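Local coordinates for K Homology domain-containing protein (Aeropyrum pernix, PDB 1TUA) that is of unknown function but carries KH-type domains and therefore probably binds RNA, at residues Pro4-Val10 and Ser44-Pro50; Glu28-Thr33 and Phe80-Glu84. All coordinates share one frame; numbering follows the deposited sequence.

Contact 1 of 2, residues Pro4-Val10 and Ser44-Pro50; sequences PRIYVKV and SMVIVEP
I6 and V8 of strand 6-9 pair with V48 and V46 of strand 45-50, joining the first and third strands of a type I KH sheet. I6 N hydrogen-bonds to V48 O at 3.0 Å and V8 N to V46 O at 2.7 Å; V48 N and V46 N bond back. These antiparallel pairs put their side chains on the face packed by helix 57-72. Y7 and I47 form a non-hydrogen-bonded pair on the other face. I47 CD1 comes to 3.3 Å of Y7 CE1, and CG2 lies over the ring, 4.3 Å from its centroid, a CH-pi contact. M45 CG lies at the ring edge. R5 NE meets the anti lone pair of E49 OE2 at 2.7 Å in a salt bridge whose N-H...O bond is bent (137°), OE2 lying 27° out of the guanidinium plane. Water 1 links OE2 to R5 NH2. At the far end V10 N donates to S44 O (3.0 Å), and V10 O is gripped from opposite faces by S44 OG (2.7 Å) and K9 NZ (2.8 Å). K9 bends at chi2 (64°) and chi4 to bring NZ there. S44 and M45 form a G1 beta bulge against strand 35-40. The 1-3-2 order is that of a type I KH fold.

Contact 2 of 2, residues Glu28-Thr33 and Phe80-Glu84; sequences EIMRRT and FRLLE
The L83 side chain lies over one face of the R32 guanidinium. Its CD1 is 3.6 Å from R32 NE and is offset toward the rim of the flat group. This contact joins helix 24-33 of the first KH-type domain to the 3-10 turn 80-83, which follows helix 76-79 and leads toward strand 87-93. The two segments share no direct hydrogen bond, and the packing is by side-chain carbons and the flat face of R32. F80 points toward the helix. With chi1 at -69° its CG is anti to the carbonyl carbon, and the ring reaches between E28 and I29. I29 CG1 meets the ring at its edge, in plane, 3.6 Å from F80 CE1. E28 CG comes near F80 CZ at 4.1 Å, and the two side chains cross at about a right angle. The R32 chain is extended to CD, then turns at chi3 (61°), and NH1 comes to 4.1 Å from F80 CB. Both branches of L83 are used: while CD1 packs on R32, CD2 presses on T33 CG2 at 3.5 Å, tighter than usual for two carbons. V66 of helix 57-72 touches both I29 and L83, and A63 of that helix touches T33. T33 OG1 bonds back to I29 O at 2.7 Å. That carbonyl also takes T33 N, from the opposite face of its plane. Water 2 bridges the segments: it accepts from R32 NH2 at 2.8 Å and donates to F80 O at 2.9 Å.

In the fold
Contact 1 lies within the first KH-type domain, pairing two strands of its sheet. Contact 2 joins a helix of that domain to the turn that leads on to the second sheet. Their centres are about 15 Å apart, and they do not touch; their nearest atoms are about 6 Å apart. Helix 57-72 is common ground: it packs on I6, V8 and V48 in contact 1 and on I29, T33 and L83 in contact 2. Both are partly buried. Contact 1 depends on regular backbone bonds, with charged and aromatic groups on its more exposed face. Contact 2 depends on side-chain packing, with one water making its polar bridge.

Contact 1 of 2, residues Pro4-Val10 and Ser44-Pro50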
loop_
_atom_site.group_PDB
_atom_site.type_symbol
_atom_site.label_atom_id
_atom_site.label_comp_id
_atom_site.label_asym_id
_atom_site.label_seq_id
_atom_site.Cartn_x
_atom_site.Cartn_y
_atom_site.Cartn_z
ATOM N N PRO A 4 -20.369 4.780 12.100
ATOM C CA PRO A 4 -18.940 4.923 11.815
ATOM C C PRO A 4 -18.818 5.493 10.407
ATOM O O PRO A 4 -19.544 5.088 9.497
ATOM C CB PRO A 4 -18.416 3.491 11.897
ATOM C CG PRO A 4 -19.385 2.818 12.850
ATOM C CD PRO A 4 -20.715 3.380 12.408
ATOM N N ARG A 5 -17.929 6.459 10.241
ATOM C CA ARG A 5 -17.703 7.071 8.942
ATOM C C ARG A 5 -16.217 7.334 8.838
ATOM O O ARG A 5 -15.626 7.929 9.739
ATOM C CB ARG A 5 -18.453 8.404 8.812
ATOM C CG ARG A 5 -19.957 8.287 8.805
ATOM C CD ARG A 5 -20.604 9.628 8.449
ATOM N NE ARG A 5 -22.053 9.506 8.304
ATOM C CZ ARG A 5 -22.916 9.533 9.315
ATOM N NH1 ARG A 5 -22.484 9.687 10.564
ATOM N NH2 ARG A 5 -24.214 9.389 9.079
ATOM N N ILE A 6 -15.611 6.871 7.753
ATOM C CA ILE A 6 -14.192 7.101 7.546
ATOM C C ILE A 6 -14.023 7.994 6.322
ATOM O O ILE A 6 -14.391 7.623 5.204
ATOM C CB ILE A 6 -13.424 5.772 7.343
ATOM C CG1 ILE A 6 -13.576 4.897 8.593
ATOM C CG2 ILE A 6 -11.947 6.056 7.066
ATOM C CD1 ILE A 6 -12.782 3.599 8.557
ATOM N N TYR A 7 -13.491 9.189 6.552
ATOM C CA TYR A 7 -13.247 10.144 5.484
ATOM C C TYR A 7 -11.860 9.887 4.920
ATOM O O TYR A 7 -10.882 9.796 5.662
ATOM C CB TYR A 7 -13.324 11.571 6.030
ATOM C CG TYR A 7 -14.722 12.002 6.385
ATOM C CD1 TYR A 7 -15.415 12.905 5.581
ATOM C CD2 TYR A 7 -15.363 11.493 7.513
ATOM C CE1 TYR A 7 -16.717 13.295 5.892
ATOM C CE2 TYR A 7 -16.672 11.875 7.833
ATOM C CZ TYR A 7 -17.339 12.777 7.014
ATOM O OH TYR A 7 -18.626 13.162 7.314
ATOM N N VAL A 8 -11.775 9.758 3.605
ATOM C CA VAL A 8 -10.495 9.517 2.961
ATOM C C VAL A 8 -10.236 10.603 1.919
ATOM O O VAL A 8 -10.975 10.722 0.937
ATOM C CB VAL A 8 -10.478 8.138 2.261
ATOM C CG1 VAL A 8 -9.115 7.888 1.628
ATOM C CG2 VAL A 8 -10.820 7.050 3.259
ATOM N N LYS A 9 -9.197 11.402 2.145
ATOM C CA LYS A 9 -8.848 12.455 1.201
ATOM C C LYS A 9 -8.170 11.771 0.025
ATOM O O LYS A 9 -7.249 10.983 0.211
ATOM C CB LYS A 9 -7.885 13.458 1.838
ATOM C CG LYS A 9 -7.490 14.612 0.913
ATOM C CD LYS A 9 -8.693 15.484 0.551
ATOM C CE LYS A 9 -8.341 16.516 -0.514
ATOM N NZ LYS A 9 -7.883 15.865 -1.774
ATOM N N VAL A 10 -8.630 12.058 -1.184
ATOM C CA VAL A 10 -8.044 11.441 -2.368
ATOM C C VAL A 10 -7.340 12.486 -3.233
ATOM O O VAL A 10 -7.834 13.601 -3.388
ATOM C CB VAL A 10 -9.138 10.719 -3.207
ATOM C CG1 VAL A 10 -8.557 10.205 -4.512
ATOM C CG2 VAL A 10 -9.724 9.558 -2.396
ATOM N N SER A 44 -12.699 16.456 -3.403
ATOM C CA SER A 44 -11.899 15.253 -3.645
ATOM C C SER A 44 -11.748 14.480 -2.334
ATOM O O SER A 44 -10.641 14.153 -1.891
ATOM C CB SER A 44 -10.528 15.632 -4.205
ATOM O OG SER A 44 -9.915 14.514 -4.816
ATOM N N MET A 45 -12.893 14.202 -1.723
ATOM C CA MET A 45 -12.969 13.500 -0.455
ATOM C C MET A 45 -13.956 12.352 -0.633
ATOM O O MET A 45 -14.976 12.488 -1.313
ATOM C CB MET A 45 -13.468 14.464 0.624
ATOM C CG MET A 45 -13.619 13.882 2.013
ATOM S SD MET A 45 -12.047 13.607 2.840
ATOM C CE MET A 45 -11.658 15.290 3.397
ATOM N N VAL A 46 -13.641 11.213 -0.034
ATOM C CA VAL A 46 -14.504 10.049 -0.117
ATOM C C VAL A 46 -14.940 9.688 1.303
ATOM O O VAL A 46 -14.163 9.819 2.247
ATOM C CB VAL A 46 -13.737 8.875 -0.780
ATOM C CG1 VAL A 46 -14.501 7.568 -0.616
ATOM C CG2 VAL A 46 -13.513 9.192 -2.270
ATOM N N ILE A 47 -16.193 9.283 1.464
ATOM C CA ILE A 47 -16.690 8.893 2.779
ATOM C C ILE A 47 -17.131 7.435 2.711
ATOM O O ILE A 47 -17.931 7.059 1.856
ATOM C CB ILE A 47 -17.891 9.755 3.218
ATOM C CG1 ILE A 47 -17.524 11.236 3.121
ATOM C CG2 ILE A 47 -18.293 9.392 4.647
ATOM C CD1 ILE A 47 -18.668 12.174 3.427
ATOM N N VAL A 48 -16.596 6.620 3.614
ATOM C CA VAL A 48 -16.926 5.201 3.663
ATOM C C VAL A 48 -17.794 4.938 4.893
ATOM O O VAL A 48 -17.426 5.310 6.003
ATOM C CB VAL A 48 -15.646 4.333 3.757
ATOM C CG1 VAL A 48 -16.013 2.862 3.686
ATOM C CG2 VAL A 48 -14.675 4.702 2.629
ATOM N N GLU A 49 -18.951 4.316 4.680
ATOM C CA GLU A 49 -19.874 3.999 5.763
ATOM C C GLU A 49 -20.357 2.562 5.638
ATOM O O GLU A 49 -20.354 1.990 4.553
ATOM C CB GLU A 49 -21.127 4.871 5.697
ATOM C CG GLU A 49 -20.922 6.355 5.610
ATOM C CD GLU A 49 -22.250 7.060 5.412
ATOM O OE1 GLU A 49 -23.020 6.618 4.531
ATOM O OE2 GLU A 49 -22.528 8.042 6.130
ATOM N N PRO A 50 -20.792 1.963 6.754
ATOM C CA PRO A 50 -21.287 0.587 6.687
ATOM C C PRO A 50 -22.720 0.657 6.147
ATOM O O PRO A 50 -23.408 1.661 6.353
ATOM C CB PRO A 50 -21.235 0.133 8.145
ATOM C CG PRO A 50 -21.541 1.403 8.895
ATOM C CD PRO A 50 -20.720 2.439 8.149
HETATM O O HOH W 1 -25.285 8.412 6.409
#

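Contact 2 of 2, residues Glu28-Thr33 and Phe80-Glu84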
loop_
_atom_site.group_PDB
_atom_site.type_symbol
_atom_site.label_atom_id
_atom_site.label_comp_id
_atom_site.label_asym_id
_atom_site.label_seq_id
_atom_site.Cartn_x
_atom_site.Cartn_y
_atom_site.Cartn_z
ATOM N N GLU A 28 -17.558 -2.010 -6.800
ATOM C CA GLU A 28 -16.962 -3.292 -6.445
ATOM C C GLU A 28 -16.467 -3.272 -4.999
ATOM O O GLU A 28 -16.604 -4.265 -4.278
ATOM C CB GLU A 28 -15.807 -3.617 -7.398
ATOM C CG GLU A 28 -15.228 -5.020 -7.251
ATOM C CD GLU A 28 -16.283 -6.116 -7.355
ATOM O OE1 GLU A 28 -17.346 -5.887 -7.979
ATOM O OE2 GLU A 28 -16.044 -7.220 -6.821
ATOM N N ILE A 29 -15.895 -2.148 -4.562
ATOM C CA ILE A 29 -15.421 -2.071 -3.180
ATOM C C ILE A 29 -16.624 -2.204 -2.248
ATOM O O ILE A 29 -16.583 -2.943 -1.261
ATOM C CB ILE A 29 -14.714 -0.733 -2.884
ATOM C CG1 ILE A 29 -13.487 -0.583 -3.779
ATOM C CG2 ILE A 29 -14.281 -0.694 -1.416
ATOM C CD1 ILE A 29 -12.817 0.775 -3.669
ATOM N N MET A 30 -17.702 -1.494 -2.578
ATOM C CA MET A 30 -18.926 -1.538 -1.785
ATOM C C MET A 30 -19.484 -2.963 -1.739
ATOM O O MET A 30 -19.847 -3.469 -0.681
ATOM C CB MET A 30 -19.985 -0.593 -2.383
ATOM C CG MET A 30 -19.732 0.905 -2.156
ATOM S SD MET A 30 -20.994 1.994 -2.932
ATOM C CE MET A 30 -20.126 2.545 -4.263
ATOM N N ARG A 31 -19.541 -3.599 -2.902
ATOM C CA ARG A 31 -20.070 -4.952 -3.037
ATOM C C ARG A 31 -19.358 -5.993 -2.183
ATOM O O ARG A 31 -19.996 -6.824 -1.542
ATOM C CB ARG A 31 -20.004 -5.361 -4.509
ATOM C CG ARG A 31 -20.576 -6.719 -4.828
ATOM C CD ARG A 31 -20.703 -6.881 -6.335
ATOM N NE ARG A 31 -21.458 -5.773 -6.919
ATOM C CZ ARG A 31 -20.936 -4.834 -7.709
ATOM N NH1 ARG A 31 -19.647 -4.867 -8.022
ATOM N NH2 ARG A 31 -21.704 -3.860 -8.183
ATOM N N ARG A 32 -18.033 -5.942 -2.172
ATOM C CA ARG A 32 -17.237 -6.910 -1.421
ATOM C C ARG A 32 -17.140 -6.681 0.085
ATOM O O ARG A 32 -16.849 -7.620 0.834
ATOM C CB ARG A 32 -15.834 -6.982 -2.028
ATOM C CG ARG A 32 -15.859 -7.539 -3.443
ATOM C CD ARG A 32 -14.491 -7.601 -4.088
ATOM N NE ARG A 32 -13.566 -8.455 -3.351
ATOM C CZ ARG A 32 -12.354 -8.787 -3.790
ATOM N NH1 ARG A 32 -11.928 -8.339 -4.968
ATOM N NH2 ARG A 32 -11.562 -9.553 -3.043
ATOM N N THR A 33 -17.403 -5.452 0.527
ATOM C CA THR A 33 -17.304 -5.104 1.947
ATOM C C THR A 33 -18.618 -4.765 2.657
ATOM O O THR A 33 -18.661 -4.718 3.884
ATOM C CB THR A 33 -16.347 -3.915 2.149
ATOM O OG1 THR A 33 -16.821 -2.795 1.390
ATOM C CG2 THR A 33 -14.932 -4.277 1.702
ATOM N N PHE A 80 -7.069 -3.952 -4.315
ATOM C CA PHE A 80 -8.046 -4.894 -3.760
ATOM C C PHE A 80 -7.408 -5.947 -2.859
ATOM O O PHE A 80 -8.090 -6.599 -2.066
ATOM C CB PHE A 80 -8.827 -5.596 -4.876
ATOM C CG PHE A 80 -9.764 -4.693 -5.629
ATOM C CD1 PHE A 80 -10.416 -3.643 -4.988
ATOM C CD2 PHE A 80 -10.033 -4.921 -6.979
ATOM C CE1 PHE A 80 -11.327 -2.830 -5.676
ATOM C CE2 PHE A 80 -10.943 -4.114 -7.677
ATOM C CZ PHE A 80 -11.591 -3.067 -7.019
ATOM N N ARG A 81 -6.095 -6.112 -2.982
ATOM C CA ARG A 81 -5.378 -7.075 -2.154
ATOM C C ARG A 81 -5.563 -6.731 -0.679
ATOM O O ARG A 81 -5.503 -7.604 0.184
ATOM C CB ARG A 81 -3.887 -7.065 -2.509
ATOM C CG ARG A 81 -3.013 -7.924 -1.597
ATOM C CD ARG A 81 -1.592 -8.007 -2.127
ATOM N NE ARG A 81 -0.706 -8.698 -1.196
ATOM C CZ ARG A 81 0.527 -9.098 -1.498
ATOM N NH1 ARG A 81 1.017 -8.874 -2.710
ATOM N NH2 ARG A 81 1.268 -9.717 -0.586
ATOM N N LEU A 82 -5.795 -5.453 -0.399
ATOM C CA LEU A 82 -5.984 -4.988 0.969
ATOM C C LEU A 82 -7.266 -5.504 1.612
ATOM O O LEU A 82 -7.464 -5.348 2.819
ATOM C CB LEU A 82 -5.934 -3.453 1.009
ATOM C CG LEU A 82 -4.510 -2.899 0.825
ATOM C CD1 LEU A 82 -4.550 -1.423 0.471
ATOM C CD2 LEU A 82 -3.710 -3.128 2.095
ATOM N N LEU A 83 -8.130 -6.119 0.808
ATOM C CA LEU A 83 -9.373 -6.682 1.321
ATOM C C LEU A 83 -9.085 -8.059 1.901
ATOM O O LEU A 83 -9.904 -8.629 2.617
ATOM C CB LEU A 83 -10.417 -6.817 0.204
ATOM C CG LEU A 83 -11.017 -5.523 -0.354
ATOM C CD1 LEU A 83 -12.118 -5.873 -1.340
ATOM C CD2 LEU A 83 -11.582 -4.669 0.783
ATOM N N GLU A 84 -7.915 -8.592 1.580
ATOM C CA GLU A 84 -7.523 -9.905 2.058
ATOM C C GLU A 84 -7.062 -9.909 3.503
ATOM O O GLU A 84 -6.597 -8.902 4.045
ATOM C CB GLU A 84 -6.421 -10.482 1.174
ATOM C CG GLU A 84 -6.902 -10.882 -0.196
ATOM C CD GLU A 84 -5.756 -11.129 -1.145
ATOM O OE1 GLU A 84 -4.732 -11.705 -0.708
ATOM O OE2 GLU A 84 -5.884 -10.752 -2.331
HETATM O O HOH W 2 -8.756 -9.224 -3.184
#